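Local coordinates for protein beta-glucoside kinase (Listeria monocytogenes, PDB 4HTL) that phosphorylates cellobiose with ATP to give cellobiose-6'-phosphate and may also act as a transcriptional regulator of the cellobiose phosphotransferase operon, at residues M4-F9 with G284-F289; V20-P23 with I27-T30; F87-W92 with V101-D106. All coordinates share one frame; numbering follows the deposited sequence. Where two conformers were deposited one is given.

Contact 1 of 3, residues M4-F9 with G284-F289; sequences MKIAAF and GAVYHF
The strand bearing Ile6 and Ala8 (6-9) and the helix bearing Val286 and Phe289 (284-289) run at 130° to each other, their axes 8.4 Å apart at the closest point. Here the last helix of the chain, 280-293, returns to cover the central strand of the N-terminal sheet, within the actin-type ATPase fold to which ROK kinases belong. No hydrogen bond links the two segments; branched and aromatic hydrocarbon groups fill the gap. Ile6 does most of the work. Its CG1 lies beside the backbone N and its CG2 anti to it (chi1 -60°), a setting that turns both branches toward the helix, each touching Phe289 and Val286. CD1 reaches Phe289 CD2 at 3.7 Å and Val286 CG1 at 4.0 Å, while CG2 lies over one face of the Phe289 ring and also meets Val286 CG2. Phenylalanine suits this place because its flat face takes Ile6 CG2 and its CD2-CE2 side takes CD1 and CG1; the ring also touches Ala61 of the adjacent strand 59-64. Val286 CG1 meets Ile6, CG2 lies between Ile6 and Ala8, and the residue rests on Val21 as well. Further along, the small Ala8, which belongs by similarity to the ATP site, suits the close approach of the helix, its single methyl, CB, lying 3.8 Å from Val286 CG2.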
HETATM    1  N   MSE A   4      -2.136  16.470 -34.560  1.00 57.36           N
HETATM    2  CA  MSE A   4      -2.939  15.957 -33.404  0.60 46.06           C
HETATM    3  C   MSE A   4      -3.072  17.070 -32.325  1.00 41.26           C
HETATM    4  O   MSE A   4      -2.065  17.606 -31.836  1.00 49.13           O
HETATM    5  CB  MSE A   4      -2.286  14.676 -32.836  0.60 59.86           C
HETATM    6  CG  MSE A   4      -3.212  13.432 -32.697  0.60 67.54           C
HETATM    7 SE   MSE A   4      -3.475  12.348 -34.341  0.39 84.34          SE
HETATM    8  CE  MSE A   4      -2.260  10.839 -34.039  0.60 59.93           C
ATOM      9  N   LYS A   5      -4.311  17.425 -31.985  1.00 40.59           N
ATOM     10  CA  LYS A   5      -4.624  18.387 -30.913  1.00 37.67           C
ATOM     11  C   LYS A   5      -5.664  17.707 -30.028  1.00 39.08           C
ATOM     12  O   LYS A   5      -6.711  17.263 -30.516  1.00 39.67           O
ATOM     13  CB  LYS A   5      -5.221  19.694 -31.453  1.00 42.47           C
ATOM     14  CG  LYS A   5      -4.255  20.643 -32.153  1.00 48.58           C
ATOM     15  CD  LYS A   5      -4.990  21.854 -32.737  1.00 54.56           C
ATOM     16  CE  LYS A   5      -4.020  22.877 -33.318  1.00 61.09           C
ATOM     17  NZ  LYS A   5      -4.659  24.139 -33.794  1.00 64.32           N
ATOM     18  N   ILE A   6      -5.377  17.634 -28.735  1.00 31.91           N
ATOM     19  CA  ILE A   6      -6.199  16.868 -27.780  1.00 29.44           C
ATOM     20  C   ILE A   6      -6.968  17.800 -26.863  1.00 25.46           C
ATOM     21  O   ILE A   6      -6.393  18.658 -26.204  1.00 29.86           O
ATOM     22  CB  ILE A   6      -5.327  15.843 -26.981  1.00 30.16           C
ATOM     23  CG1 ILE A   6      -4.653  14.857 -27.950  1.00 35.17           C
ATOM     24  CG2 ILE A   6      -6.150  15.083 -25.935  1.00 30.92           C
ATOM     25  CD1 ILE A   6      -3.373  14.224 -27.407  1.00 36.93           C
ATOM     26  N   ALA A   7      -8.290  17.670 -26.865  1.00 29.86           N
ATOM     27  CA  ALA A   7      -9.130  18.351 -25.872  1.00 26.28           C
ATOM     28  C   ALA A   7      -9.015  17.616 -24.536  1.00 26.19           C
ATOM     29  O   ALA A   7      -9.383  16.446 -24.442  1.00 31.62           O
ATOM     30  CB  ALA A   7     -10.579  18.397 -26.327  1.00 28.50           C
ATOM     31  N   ALA A   8      -8.499  18.301 -23.521  1.00 25.41           N
ATOM     32  CA  ALA A   8      -8.297  17.724 -22.197  1.00 23.33           C
ATOM     33  C   ALA A   8      -9.243  18.364 -21.205  1.00 23.30           C
ATOM     34  O   ALA A   8      -9.447  19.603 -21.204  1.00 25.80           O
ATOM     35  CB  ALA A   8      -6.829  17.900 -21.736  1.00 24.61           C
ATOM     36  N   PHE A   9      -9.788  17.536 -20.331  1.00 22.75           N
ATOM     37  CA  PHE A   9     -10.648  17.971 -19.276  1.00 22.14           C
ATOM     38  C   PHE A   9     -10.189  17.442 -17.936  1.00 21.46           C
ATOM     39  O   PHE A   9      -9.961  16.256 -17.778  1.00 24.76           O
ATOM     40  CB  PHE A   9     -12.089  17.489 -19.496  1.00 25.90           C
ATOM     41  CG  PHE A   9     -12.718  18.005 -20.752  1.00 27.39           C
ATOM     42  CD1 PHE A   9     -13.238  19.278 -20.782  1.00 31.37           C
ATOM     43  CD2 PHE A   9     -12.741  17.241 -21.915  1.00 30.98           C
ATOM     44  CE1 PHE A   9     -13.791  19.789 -21.944  1.00 30.10           C
ATOM     45  CE2 PHE A   9     -13.290  17.750 -23.086  1.00 34.78           C
ATOM     46  CZ  PHE A   9     -13.810  19.029 -23.102  1.00 31.60           C
ATOM     47  N   GLY A 284      -1.771  14.806 -17.276  1.00 19.80           N
ATOM     48  CA  GLY A 284      -1.830  13.354 -17.063  1.00 18.59           C
ATOM     49  C   GLY A 284      -2.906  12.666 -17.860  1.00 20.09           C
ATOM     50  O   GLY A 284      -2.729  11.521 -18.328  1.00 19.95           O
ATOM     51  N   ALA A 285      -4.031  13.359 -18.043  1.00 20.55           N
ATOM     52  CA  ALA A 285      -5.121  12.825 -18.869  1.00 18.99           C
ATOM     53  C   ALA A 285      -4.566  12.607 -20.274  1.00 22.15           C
ATOM     54  O   ALA A 285      -4.809  11.575 -20.898  1.00 20.46           O
ATOM     55  CB  ALA A 285      -6.312  13.783 -18.883  1.00 20.19           C
ATOM     56  N   VAL A 286      -3.825  13.594 -20.770  1.00 21.90           N
ATOM     57  CA  VAL A 286      -3.182  13.490 -22.067  1.00 21.93           C
ATOM     58  C   VAL A 286      -2.199  12.336 -22.160  1.00 22.53           C
ATOM     59  O   VAL A 286      -2.224  11.569 -23.132  1.00 25.11           O
ATOM     60  CB  VAL A 286      -2.609  14.844 -22.548  1.00 22.15           C
ATOM     61  CG1 VAL A 286      -1.726  14.688 -23.821  1.00 23.43           C
ATOM     62  CG2 VAL A 286      -3.783  15.803 -22.771  1.00 23.59           C
ATOM     63  N   TYR A 287      -1.332  12.206 -21.174  1.00 21.54           N
ATOM     64  CA  TYR A 287      -0.443  11.069 -21.133  1.00 21.78           C
ATOM     65  C   TYR A 287      -1.179   9.746 -21.251  1.00 22.29           C
ATOM     66  O   TYR A 287      -0.793   8.886 -22.069  1.00 24.86           O
ATOM     67  CB  TYR A 287       0.416  11.110 -19.888  1.00 22.23           C
ATOM     68  CG  TYR A 287       1.469  10.053 -19.802  1.00 21.62           C
ATOM     69  CD1 TYR A 287       2.740  10.266 -20.331  1.00 21.74           C
ATOM     70  CD2 TYR A 287       1.236   8.888 -19.112  1.00 27.10           C
ATOM     71  CE1 TYR A 287       3.730   9.323 -20.212  1.00 27.91           C
ATOM     72  CE2 TYR A 287       2.235   7.939 -18.979  1.00 28.96           C
ATOM     73  CZ  TYR A 287       3.476   8.172 -19.545  1.00 26.06           C
ATOM     74  OH  TYR A 287       4.495   7.256 -19.421  1.00 33.16           O
ATOM     75  N   HIS A 288      -2.231   9.568 -20.457  1.00 22.98           N
ATOM     76  CA  HIS A 288      -3.043   8.351 -20.563  1.00 24.38           C
ATOM     77  C   HIS A 288      -3.602   8.161 -21.950  1.00 25.59           C
ATOM     78  O   HIS A 288      -3.512   7.075 -22.507  1.00 25.54           O
ATOM     79  CB  HIS A 288      -4.155   8.370 -19.507  1.00 21.00           C
ATOM     80  CG  HIS A 288      -5.118   7.245 -19.626  1.00 22.27           C
ATOM     81  ND1 HIS A 288      -4.747   5.962 -19.503  1.00 24.50           N
ATOM     82  CD2 HIS A 288      -6.480   7.234 -19.924  1.00 20.72           C
ATOM     83  CE1 HIS A 288      -5.822   5.165 -19.686  1.00 27.34           C
ATOM     84  NE2 HIS A 288      -6.878   5.943 -19.958  1.00 24.82           N
ATOM     85  N   PHE A 289      -4.164   9.221 -22.539  1.00 24.14           N
ATOM     86  CA  PHE A 289      -4.707   9.169 -23.900  1.00 24.79           C
ATOM     87  C   PHE A 289      -3.641   8.719 -24.888  1.00 27.99           C
ATOM     88  O   PHE A 289      -3.893   7.849 -25.724  1.00 29.76           O
ATOM     89  CB  PHE A 289      -5.231  10.561 -24.317  1.00 27.41           C
ATOM     90  CG  PHE A 289      -5.696  10.629 -25.748  1.00 31.10           C
ATOM     91  CD1 PHE A 289      -7.021  10.476 -26.070  1.00 33.30           C
ATOM     92  CD2 PHE A 289      -4.787  10.866 -26.766  1.00 37.49           C
ATOM     93  CE1 PHE A 289      -7.435  10.540 -27.386  1.00 35.42           C
ATOM     94  CE2 PHE A 289      -5.185  10.925 -28.077  1.00 38.35           C
ATOM     95  CZ  PHE A 289      -6.518  10.756 -28.388  1.00 37.05           C
TER

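Contact 2 of 3, residues V20-P23 with I27-T30; sequences VVLP and IILT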
ATOM      1  N   VAL A  20      -6.599  22.675 -24.863  1.00 26.91           N
ATOM      2  CA  VAL A  20      -6.202  22.002 -26.092  1.00 28.01           C
ATOM      3  C   VAL A  20      -4.700  21.798 -25.927  1.00 29.70           C
ATOM      4  O   VAL A  20      -3.947  22.746 -25.647  1.00 29.88           O
ATOM      5  CB  VAL A  20      -6.523  22.819 -27.349  1.00 30.19           C
ATOM      6  CG1 VAL A  20      -5.916  22.150 -28.603  1.00 29.04           C
ATOM      7  CG2 VAL A  20      -8.040  23.046 -27.465  1.00 31.58           C
ATOM      8  N   VAL A  21      -4.296  20.541 -26.047  1.00 26.90           N
ATOM      9  CA  VAL A  21      -2.966  20.109 -25.681  1.00 24.29           C
ATOM     10  C   VAL A  21      -2.361  19.376 -26.874  1.00 27.10           C
ATOM     11  O   VAL A  21      -3.014  18.533 -27.542  1.00 31.59           O
ATOM     12  CB  VAL A  21      -3.001  19.197 -24.434  1.00 25.59           C
ATOM     13  CG1 VAL A  21      -1.588  18.955 -23.873  1.00 26.33           C
ATOM     14  CG2 VAL A  21      -3.935  19.780 -23.372  1.00 24.95           C
ATOM     15  N   LEU A  22      -1.109  19.694 -27.142  1.00 29.91           N
ATOM     16  CA  LEU A  22      -0.356  19.020 -28.182  1.00 31.79           C
ATOM     17  C   LEU A  22       0.301  17.789 -27.537  1.00 33.98           C
ATOM     18  O   LEU A  22       0.491  17.749 -26.318  1.00 34.89           O
ATOM     19  CB  LEU A  22       0.696  19.967 -28.778  1.00 33.00           C
ATOM     20  CG  LEU A  22       0.176  21.280 -29.386  1.00 37.92           C
ATOM     21  CD1 LEU A  22       1.328  22.120 -29.961  1.00 41.50           C
ATOM     22  CD2 LEU A  22      -0.864  20.997 -30.475  1.00 41.31           C
ATOM     23  N   PRO A  23       0.660  16.789 -28.356  1.00 34.55           N
ATOM     24  CA  PRO A  23       1.158  15.538 -27.790  1.00 36.83           C
ATOM     25  C   PRO A  23       2.421  15.617 -26.920  1.00 37.16           C
ATOM     26  O   PRO A  23       2.685  14.636 -26.229  1.00 35.75           O
ATOM     27  CB  PRO A  23       1.387  14.652 -29.022  1.00 42.40           C
ATOM     28  CG  PRO A  23       0.485  15.223 -30.065  1.00 46.93           C
ATOM     29  CD  PRO A  23       0.530  16.699 -29.829  1.00 39.23           C
ATOM     30  N   ILE A  27       0.270  23.279 -23.880  1.00 27.65           N
ATOM     31  CA  ILE A  27      -1.156  23.573 -23.772  1.00 28.47           C
ATOM     32  C   ILE A  27      -1.401  24.902 -24.461  1.00 33.22           C
ATOM     33  O   ILE A  27      -1.008  25.952 -23.939  1.00 39.45           O
ATOM     34  CB  ILE A  27      -1.592  23.628 -22.295  1.00 27.60           C
ATOM     35  CG1 ILE A  27      -1.408  22.258 -21.672  1.00 27.40           C
ATOM     36  CG2 ILE A  27      -3.056  24.030 -22.175  1.00 29.65           C
ATOM     37  CD1 ILE A  27      -1.710  22.216 -20.188  1.00 30.01           C
ATOM     38  N   ILE A  28      -2.047  24.851 -25.628  1.00 31.15           N
ATOM     39  CA  ILE A  28      -2.112  26.001 -26.534  1.00 33.39           C
ATOM     40  C   ILE A  28      -3.352  26.848 -26.314  1.00 37.96           C
ATOM     41  O   ILE A  28      -3.398  27.987 -26.779  1.00 41.65           O
ATOM     42  CB  ILE A  28      -1.942  25.579 -28.028  1.00 35.79           C
ATOM     43  CG1 ILE A  28      -3.103  24.738 -28.528  1.00 36.85           C
ATOM     44  CG2 ILE A  28      -0.636  24.807 -28.235  1.00 45.20           C
ATOM     45  CD1 ILE A  28      -3.124  24.525 -30.030  1.00 47.00           C
ATOM     46  N   LEU A  29      -4.317  26.328 -25.558  1.00 37.05           N
ATOM     47  CA  LEU A  29      -5.536  27.059 -25.191  1.00 38.84           C
ATOM     48  C   LEU A  29      -6.062  26.479 -23.889  1.00 37.15           C
ATOM     49  O   LEU A  29      -5.985  25.264 -23.672  1.00 32.44           O
ATOM     50  CB  LEU A  29      -6.606  26.964 -26.309  1.00 40.71           C
ATOM     51  CG  LEU A  29      -7.902  27.783 -26.128  1.00 48.49           C
ATOM     52  CD1 LEU A  29      -8.290  28.501 -27.418  1.00 50.13           C
ATOM     53  CD2 LEU A  29      -9.070  26.951 -25.596  1.00 46.58           C
ATOM     54  N   THR A  30      -6.554  27.333 -23.008  1.00 29.11           N
ATOM     55  CA  THR A  30      -7.242  26.887 -21.786  1.00 33.68           C
ATOM     56  C   THR A  30      -8.609  27.584 -21.608  1.00 36.15           C
ATOM     57  O   THR A  30      -8.886  28.630 -22.202  1.00 38.90           O
ATOM     58  CB  THR A  30      -6.444  27.174 -20.521  1.00 39.77           C
ATOM     59  OG1 THR A  30      -6.244  28.571 -20.417  1.00 44.64           O
ATOM     60  CG2 THR A  30      -5.089  26.460 -20.531  1.00 39.10           C
TER
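Val20 meets Leu29 and Ile28 through paired backbone hydrogen bonds, at the turn end of the antiparallel hairpin formed by strands 15-21 and 27-34. Val20 N donates to Leu29 O over 2.9 Å, and Ile28 N donates to Val20 O over 2.8 Å. Val20 and Leu29 form a hydrogen-bonded pair, Val21 and Ile27 a non-hydrogen-bonded one. Ile28 is the extra residue between them, so the register slips by one: a beta bulge. Leu29 N is buried by the contact and has no partner in the model. Val20 O also receives a CA-H...O approach from Ile27 CA at 3.5 Å.

The apolar contacts follow the same irregularity. Val21 and Ile27 stand next to each other on one face of the sheet, with Val21 CG2 3.9 Å from Ile27 CG1. Ile28 has CG1 wedged between its backbone N and carbonyl carbon (chi1 67°), which lays this branch against Val20, CG1 to CG1 at 3.8 Å. Its CG2 instead turns to Leu22, whose chain is nearly perpendicular to its own, 3.7 Å from Leu22 CD1. Beta-branched residues suit the extended backbone of Val20, Val21 and Ile27; Ile28, at the bulge, uses its two branches to serve Val20 and Leu22.

A helix lies against each face, though Ile28 and Leu29 stay largely exposed: Val21 and Ile27 pack on Val286 and Leu283 of helix 280-293, Val20 and Leu29 on Phe50 of helix 40-52, while the backbone of Val21 bonds to Ile6 in strand 6-11.

Contact 3 of 3, residues F87-W92 with V101-D106; sequences FNLKEW and VAIEND
Lys90 lays its methylene chain beside Val101 and its carbonyl, running antiparallel to the valine side chain. Lys90 CG is 4.0 Å from Val101 CB, and further out Lys90 CE comes to 3.5 Å from Val101 O. With CG anti to the backbone N (chi1 180°) and the chain extended beyond it, the carbon part covers apolar surface while the ammonium travels on to polar partners. Lys90 NZ bonds to Lys71 O and donates a hydrogen bond to a water 2.9 Å away, which in turn has a weak link to Val101 O. Deeper in, the Leu89 and Ile103 side chains meet almost perpendicularly, Leu89 CD2 and Ile103 CD1 3.6 Å apart in the conformer of Ile103 described here. Both lean on Val62 and Ile75, an apolar setting that suits branched aliphatics. The topology is a beta-alpha-beta crossover: from strand 59-64 the chain passes through the small antiparallel sheet 67-68, 74-77 and 87-88 before helix 89-97 and the parallel edge strand 101-105. Asn88 sets the start of this helix as its N-cap, with OD1 accepting from Glu91 N at 2.8 Å from above the carbonyl plane. At the far end of the strand, Asn105, in the conformer described, caps the next helix through OD1 to Asn108 N. Its own N donates to Glu104 OE2 on the anti side of the carboxylate.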
ATOM      1  N   PHE A  87     -21.621   5.345 -15.082  1.00 35.59           N
ATOM      2  CA  PHE A  87     -21.772   6.109 -16.322  1.00 30.95           C
ATOM      3  C   PHE A  87     -20.555   5.916 -17.200  1.00 29.54           C
ATOM      4  O   PHE A  87     -19.434   6.188 -16.761  1.00 31.27           O
ATOM      5  CB  PHE A  87     -21.902   7.596 -15.979  1.00 34.34           C
ATOM      6  CG  PHE A  87     -22.024   8.496 -17.163  1.00 36.90           C
ATOM      7  CD1 PHE A  87     -22.948   8.230 -18.184  1.00 47.05           C
ATOM      8  CD2 PHE A  87     -21.259   9.655 -17.243  1.00 34.38           C
ATOM      9  CE1 PHE A  87     -23.068   9.084 -19.276  1.00 46.44           C
ATOM     10  CE2 PHE A  87     -21.395  10.515 -18.328  1.00 38.89           C
ATOM     11  CZ  PHE A  87     -22.289  10.225 -19.345  1.00 43.87           C
ATOM     12  N   ASN A  88     -20.759   5.464 -18.431  1.00 32.23           N
ATOM     13  CA  ASN A  88     -19.656   5.352 -19.357  1.00 31.56           C
ATOM     14  C   ASN A  88     -19.445   6.675 -20.089  1.00 33.51           C
ATOM     15  O   ASN A  88     -19.988   6.921 -21.158  1.00 35.68           O
ATOM     16  CB  ASN A  88     -19.816   4.188 -20.305  1.00 33.80           C
ATOM     17  CG  ASN A  88     -18.504   3.810 -20.942  1.00 32.39           C
ATOM     18  OD1 ASN A  88     -17.777   4.687 -21.431  1.00 31.85           O
ATOM     19  ND2 ASN A  88     -18.148   2.527 -20.869  1.00 35.86           N
ATOM     20  N   LEU A  89     -18.592   7.502 -19.488  1.00 29.93           N
ATOM     21  CA  LEU A  89     -18.283   8.835 -20.012  1.00 27.30           C
ATOM     22  C   LEU A  89     -17.464   8.732 -21.308  1.00 29.58           C
ATOM     23  O   LEU A  89     -17.605   9.564 -22.209  1.00 35.40           O
ATOM     24  CB  LEU A  89     -17.554   9.657 -18.962  1.00 29.34           C
ATOM     25  CG  LEU A  89     -17.095  11.055 -19.400  1.00 27.59           C
ATOM     26  CD1 LEU A  89     -18.241  11.923 -19.916  1.00 31.48           C
ATOM     27  CD2 LEU A  89     -16.386  11.730 -18.224  1.00 30.49           C
ATOM     28  N   LYS A  90     -16.640   7.700 -21.433  1.00 28.29           N
ATOM     29  CA  LYS A  90     -15.906   7.472 -22.712  1.00 28.98           C
ATOM     30  C   LYS A  90     -16.892   7.239 -23.851  1.00 33.04           C
ATOM     31  O   LYS A  90     -16.780   7.862 -24.915  1.00 33.16           O
ATOM     32  CB  LYS A  90     -14.938   6.294 -22.592  1.00 30.68           C
ATOM     33  CG  LYS A  90     -14.126   5.953 -23.848  1.00 31.85           C
ATOM     34  CD  LYS A  90     -13.157   4.791 -23.629  1.00 31.79           C
ATOM     35  CE  LYS A  90     -12.666   4.244 -24.982  1.00 36.68           C
ATOM     36  NZ  LYS A  90     -11.709   3.134 -24.771  1.00 48.04           N
ATOM     37  N   GLU A  91     -17.856   6.353 -23.646  1.00 35.54           N
ATOM     38  CA  GLU A  91     -18.812   6.039 -24.712  1.00 34.32           C
ATOM     39  C   GLU A  91     -19.729   7.212 -25.027  1.00 35.13           C
ATOM     40  O   GLU A  91     -20.115   7.392 -26.173  1.00 38.15           O
ATOM     41  CB  GLU A  91     -19.634   4.820 -24.364  1.00 38.32           C
ATOM     42  CG  GLU A  91     -18.850   3.532 -24.466  1.00 40.14           C
ATOM     43  CD  GLU A  91     -19.650   2.326 -24.018  1.00 51.92           C
ATOM     44  OE1 GLU A  91     -19.098   1.216 -24.122  1.00 48.60           O
ATOM     45  OE2 GLU A  91     -20.809   2.476 -23.555  1.00 49.68           O
ATOM     46  N   TRP A  92     -20.078   7.998 -24.008  1.00 38.25           N
ATOM     47  CA  TRP A  92     -20.882   9.199 -24.202  1.00 38.59           C
ATOM     48  C   TRP A  92     -20.171  10.173 -25.097  1.00 35.19           C
ATOM     49  O   TRP A  92     -20.746  10.654 -26.076  1.00 41.34           O
ATOM     50  CB  TRP A  92     -21.214   9.850 -22.856  1.00 39.45           C
ATOM     51  CG  TRP A  92     -22.178  11.004 -22.969  1.00 42.08           C
ATOM     52  CD1 TRP A  92     -23.564  10.948 -23.001  1.00 49.59           C
ATOM     53  CD2 TRP A  92     -21.851  12.440 -23.053  1.00 41.66           C
ATOM     54  NE1 TRP A  92     -24.108  12.217 -23.105  1.00 48.73           N
ATOM     55  CE2 TRP A  92     -23.132  13.154 -23.133  1.00 46.45           C
ATOM     56  CE3 TRP A  92     -20.676  13.172 -23.049  1.00 42.53           C
ATOM     57  CZ2 TRP A  92     -23.199  14.546 -23.223  1.00 47.95           C
ATOM     58  CZ3 TRP A  92     -20.755  14.569 -23.138  1.00 53.36           C
ATOM     59  CH2 TRP A  92     -21.990  15.240 -23.226  1.00 44.62           C
ATOM     60  N   VAL A 101     -11.464   8.808 -27.412  1.00 40.44           N
ATOM     61  CA  VAL A 101     -11.596   9.318 -26.046  1.00 35.57           C
ATOM     62  C   VAL A 101     -10.831   8.406 -25.079  1.00 34.94           C
ATOM     63  O   VAL A 101     -10.789   7.178 -25.252  1.00 34.51           O
ATOM     64  CB  VAL A 101     -13.088   9.407 -25.621  1.00 36.67           C
ATOM     65  CG1 VAL A 101     -13.220   9.947 -24.191  1.00 35.38           C
ATOM     66  CG2 VAL A 101     -13.868  10.277 -26.616  1.00 37.07           C
ATOM     67  N   ALA A 102     -10.192   9.017 -24.091  1.00 28.71           N
ATOM     68  CA  ALA A 102      -9.611   8.291 -22.984  1.00 25.55           C
ATOM     69  C   ALA A 102     -10.016   8.965 -21.671  1.00 25.47           C
ATOM     70  O   ALA A 102     -10.257  10.182 -21.594  1.00 25.91           O
ATOM     71  CB  ALA A 102      -8.102   8.183 -23.110  1.00 26.06           C
ATOM     72  N   ILE A 103     -10.105   8.139 -20.644  1.00 25.14           N
ATOM     73  CA  ILE A 103     -10.463   8.605 -19.322  0.70 24.15           C
ATOM     74  C   ILE A 103      -9.645   7.865 -18.248  1.00 24.22           C
ATOM     75  O   ILE A 103      -9.373   6.651 -18.368  1.00 23.69           O
ATOM     76  CB  ILE A 103     -11.954   8.435 -19.094  0.70 24.66           C
ATOM     77  CG1 ILE A 103     -12.355   9.017 -17.745  0.70 22.93           C
ATOM     78  CG2 ILE A 103     -12.333   6.974 -19.194  0.70 29.40           C
ATOM     79  CD1 ILE A 103     -13.821   9.314 -17.668  0.70 26.81           C
ATOM     80  N   GLU A 104      -9.248   8.608 -17.203  1.00 22.59           N
ATOM     81  CA  GLU A 104      -8.473   8.063 -16.087  1.00 21.11           C
ATOM     82  C   GLU A 104      -8.887   8.872 -14.851  1.00 19.99           C
ATOM     83  O   GLU A 104      -9.415   9.977 -14.966  1.00 20.50           O
ATOM     84  CB  GLU A 104      -6.963   8.163 -16.371  1.00 19.88           C
ATOM     85  CG  GLU A 104      -5.988   7.692 -15.259  1.00 18.33           C
ATOM     86  CD  GLU A 104      -6.191   6.285 -14.779  1.00 20.47           C
ATOM     87  OE1 GLU A 104      -5.543   5.387 -15.312  1.00 21.60           O
ATOM     88  OE2 GLU A 104      -6.995   6.084 -13.834  1.00 19.03           O
ATOM     89  N   ASN A 105      -8.685   8.317 -13.670  1.00 19.91           N
ATOM     90  CA  ASN A 105      -8.971   8.972 -12.402  0.60 17.73           C
ATOM     91  C   ASN A 105      -8.085  10.196 -12.160  1.00 18.22           C
ATOM     92  O   ASN A 105      -6.933  10.216 -12.612  1.00 20.00           O
ATOM     93  CB  ASN A 105      -8.811   7.915 -11.303  0.60 20.81           C
ATOM     94  CG  ASN A 105      -8.571   8.500  -9.935  0.60 25.80           C
ATOM     95  OD1 ASN A 105      -7.423   8.736  -9.549  0.60 20.62           O
ATOM     96  ND2 ASN A 105      -9.655   8.667  -9.158  0.60 28.06           N
ATOM     97  N   ASP A 106      -8.596  11.181 -11.420  1.00 21.69           N
ATOM     98  CA  ASP A 106      -7.912  12.460 -11.240  1.00 19.24           C
ATOM     99  C   ASP A 106      -6.557  12.378 -10.530  1.00 18.18           C
ATOM    100  O   ASP A 106      -5.593  13.025 -10.949  1.00 17.58           O
ATOM    101  CB  ASP A 106      -8.828  13.516 -10.624  1.00 22.72           C
ATOM    102  CG  ASP A 106      -9.336  13.163  -9.259  1.00 28.76           C
ATOM    103  OD1 ASP A 106      -9.290  12.003  -8.847  1.00 26.57           O
ATOM    104  OD2 ASP A 106      -9.794  14.089  -8.581  1.00 36.07           O
TER
HETATM  105  O   HOH W   1      -9.242   4.343 -23.938  1.00 43.03           O

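In the fold
All three contacts serve one five-stranded sheet. Contact 1 lies on its central strand, contacts 2 and 3 toward its two outer strands, 27-34 and 101-105. Contacts 1 and 3 are buried, contact 2 only partly so. Contact 2 is nested with contact 3 inside the long chain loop that contact 1 closes; their centres stand about 19 Å apart without touching. Helix 280-293 is common ground, meeting Val21 of contact 2 and Ala102 of contact 3. Chemistry follows place: purely apolar under the helix, backbone hydrogen bonds within the hairpin, and apolar packing bordered by a lysine and by asparagine caps on the crossover helix and the helix after it.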